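PDB 3PES: uncharacterized protein from Pseudomonas phage YuA, which is of unknown function, a small phage protein of the YuA Gp49 family in which a three-stranded antiparallel sheet packs against a C-terminal helix. Local coordinates for residues A[20-25]-A[50-55]. Residues are numbered along the deposited sequence; the frame is centred on the assembly and turned at random.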
loop_
_atom_site.group_PDB
_atom_site.type_symbol
_atom_site.label_atom_id
_atom_site.label_comp_id
_atom_site.label_asym_id
_atom_site.label_seq_id
_atom_site.Cartn_x
_atom_site.Cartn_y
_atom_site.Cartn_z
ATOM N N VAL A 20 -3.441 4.176 6.704
ATOM C CA VAL A 20 -2.361 5.142 6.769
ATOM C C VAL A 20 -1.118 4.476 6.181
ATOM O O VAL A 20 -0.743 3.357 6.564
ATOM C CB VAL A 20 -2.137 5.597 8.227
ATOM C CG1 VAL A 20 -0.825 6.364 8.391
ATOM C CG2 VAL A 20 -3.310 6.448 8.661
ATOM N N VAL A 21 -0.515 5.150 5.209
ATOM C CA VAL A 21 0.695 4.655 4.583
ATOM C C VAL A 21 1.891 5.263 5.308
ATOM O O VAL A 21 2.025 6.491 5.370
ATOM C CB VAL A 21 0.724 5.034 3.087
ATOM C CG1 VAL A 21 1.932 4.414 2.406
ATOM C CG2 VAL A 21 -0.561 4.589 2.382
ATOM N N THR A 22 2.745 4.400 5.862
ATOM C CA THR A 22 3.871 4.854 6.692
ATOM C C THR A 22 5.211 4.814 5.965
ATOM O O THR A 22 6.169 5.471 6.383
ATOM C CB THR A 22 3.991 4.045 7.990
ATOM O OG1 THR A 22 4.201 2.675 7.669
ATOM C CG2 THR A 22 2.726 4.173 8.846
ATOM N N TYR A 23 5.290 4.005 4.916
ATOM C CA TYR A 23 6.481 3.947 4.074
ATOM C C TYR A 23 6.034 3.619 2.656
ATOM O O TYR A 23 5.182 2.759 2.477
ATOM C CB TYR A 23 7.497 2.907 4.592
ATOM C CG TYR A 23 8.757 2.940 3.751
ATOM C CD1 TYR A 23 9.735 3.918 3.966
ATOM C CD2 TYR A 23 8.933 2.067 2.687
ATOM C CE1 TYR A 23 10.872 3.997 3.158
ATOM C CE2 TYR A 23 10.070 2.133 1.879
ATOM C CZ TYR A 23 11.014 3.095 2.116
ATOM O OH TYR A 23 12.122 3.154 1.309
ATOM N N TRP A 24 6.611 4.289 1.663
ATOM C CA TRP A 24 6.336 3.933 0.266
ATOM C C TRP A 24 7.599 3.971 -0.563
ATOM O O TRP A 24 8.272 4.991 -0.625
ATOM C CB TRP A 24 5.227 4.784 -0.392
ATOM C CG TRP A 24 4.865 4.235 -1.748
ATOM C CD1 TRP A 24 5.135 4.784 -2.967
ATOM C CD2 TRP A 24 4.199 2.992 -2.010
ATOM N NE1 TRP A 24 4.661 3.966 -3.967
ATOM C CE2 TRP A 24 4.102 2.848 -3.410
ATOM C CE3 TRP A 24 3.674 1.989 -1.192
ATOM C CZ2 TRP A 24 3.485 1.737 -4.014
ATOM C CZ3 TRP A 24 3.059 0.883 -1.785
ATOM C CH2 TRP A 24 2.980 0.766 -3.181
ATOM N N GLU A 25 7.910 2.860 -1.217
ATOM C CA GLU A 25 9.029 2.811 -2.141
ATOM C C GLU A 25 8.462 3.036 -3.536
ATOM O O GLU A 25 7.754 2.179 -4.042
ATOM C CB GLU A 25 9.739 1.459 -2.072
ATOM C CG GLU A 25 11.085 1.439 -2.808
ATOM C CD GLU A 25 12.066 2.429 -2.231
ATOM O OE1 GLU A 25 12.392 2.306 -1.035
ATOM O OE2 GLU A 25 12.523 3.325 -2.975
ATOM N N GLU A 50 -0.944 0.764 7.677
ATOM C CA GLU A 50 -1.612 0.310 8.894
ATOM C C GLU A 50 -3.082 0.651 8.851
ATOM O O GLU A 50 -3.476 1.653 8.259
ATOM C CB GLU A 50 -1.008 0.995 10.114
ATOM C CG GLU A 50 0.416 0.628 10.361
ATOM C CD GLU A 50 0.991 1.298 11.581
ATOM O OE1 GLU A 50 0.241 1.987 12.305
ATOM O OE2 GLU A 50 2.202 1.111 11.825
ATOM N N VAL A 51 -3.889 -0.166 9.522
ATOM C CA VAL A 51 -5.291 0.163 9.728
ATOM C C VAL A 51 -5.415 1.089 10.938
ATOM O O VAL A 51 -4.805 0.828 11.987
ATOM C CB VAL A 51 -6.170 -1.099 9.886
ATOM C CG1 VAL A 51 -7.639 -0.706 9.794
ATOM C CG2 VAL A 51 -5.847 -2.156 8.841
ATOM N N ARG A 52 -6.201 2.150 10.797
ATOM C CA ARG A 52 -6.443 3.116 11.875
ATOM C C ARG A 52 -7.933 3.407 11.944
ATOM O O ARG A 52 -8.667 3.145 10.995
ATOM C CB ARG A 52 -5.677 4.421 11.618
ATOM C CG ARG A 52 -4.180 4.246 11.424
ATOM C CD ARG A 52 -3.441 3.972 12.711
ATOM N NE ARG A 52 -2.001 3.934 12.494
ATOM C CZ ARG A 52 -1.227 5.006 12.327
ATOM N NH1 ARG A 52 -1.729 6.233 12.370
ATOM N NH2 ARG A 52 0.068 4.841 12.125
ATOM N N ASP A 53 -8.389 3.970 13.061
ATOM C CA ASP A 53 -9.740 4.547 13.083
ATOM C C ASP A 53 -9.752 5.888 12.349
ATOM O O ASP A 53 -8.712 6.349 11.871
ATOM C CB ASP A 53 -10.340 4.637 14.504
ATOM C CG ASP A 53 -9.706 5.717 15.376
ATOM O OD1 ASP A 53 -8.949 6.583 14.891
ATOM O OD2 ASP A 53 -10.012 5.700 16.584
ATOM N N ARG A 54 -10.924 6.502 12.249
ATOM C CA ARG A 54 -11.055 7.719 11.460
ATOM C C ARG A 54 -10.286 8.918 12.035
ATOM O O ARG A 54 -10.107 9.933 11.361
ATOM C CB ARG A 54 -12.525 8.062 11.251
ATOM C CG ARG A 54 -13.243 8.429 12.541
ATOM C CD ARG A 54 -14.686 8.832 12.288
ATOM N NE ARG A 54 -14.796 10.103 11.566
ATOM C CZ ARG A 54 -14.654 11.320 12.103
ATOM N NH1 ARG A 54 -14.773 12.384 11.334
ATOM N NH2 ARG A 54 -14.385 11.488 13.396
ATOM N N ARG A 55 -9.849 8.809 13.281
ATOM C CA ARG A 55 -8.998 9.852 13.880
ATOM C C ARG A 55 -7.510 9.533 13.755
ATOM O O ARG A 55 -6.664 10.267 14.273
ATOM C CB ARG A 55 -9.379 10.076 15.334
ATOM C CG ARG A 55 -10.647 10.890 15.431
ATOM C CD ARG A 55 -11.290 10.807 16.777
ATOM N NE ARG A 55 -10.476 11.461 17.792
ATOM C CZ ARG A 55 -10.869 11.643 19.043
ATOM N NH1 ARG A 55 -12.061 11.203 19.450
ATOM N NH2 ARG A 55 -10.068 12.246 19.893
#
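Segment 20-25, on the central strand 15-25 of the antiparallel sheet, pairs at Val20 with segment 50-55, which finishes the outer strand 46-52 and runs into a loop; the short strand axes approach to 6.5 Å, with their N-to-C directions 145° apart. Val20 and Glu50 form a hydrogen-bonded pair: Val20 N donates to Glu50 O at 3.0 Å, almost straight and nearly along the C=O axis, while Glu50 N returns a more bent bond of 2.8 Å to Val20 O, within the carbonyl plane. Just beyond, Thr22 and Tyr23 both lie opposite Glu48 in a classic beta bulge. Val20, Thr22, Glu50 and Arg52 gather on one face of the sheet; Val21 and Trp24 instead touch Val78 of helix 68-82. Arg52 carries the side-chain contact. Bent at chi2 (-75°), it folds obliquely across Val20, with Arg52 CG 3.6 Å from Val20 CG2 and the guanidinium laid over the isopropyl group, Val20 CB standing 4.2 Å above the centre of the plane. At the guanidinium edge, Glu50 OE1 is gripped side-on by Arg52 NE (3.0 Å) and Arg52 NH2 (2.9 Å), both almost in plane. The NE bond uses the anti lone pair of Glu50 OE1, whereas NH2 meets this oxygen from above the carboxylate plane. Thr22 CG2 sits loosely alongside, 4.3 Å from both Glu50 OE2 and Arg52 NH2. Arg52 NH1 also donates to Gly56 O just after the segment, so three nitrogens fix the guanidinium's orientation. The partly exposed salt bridge thus lies within one strand and shields buried Val20 on its neighbour, probably with mutual stabilisation of the two charges.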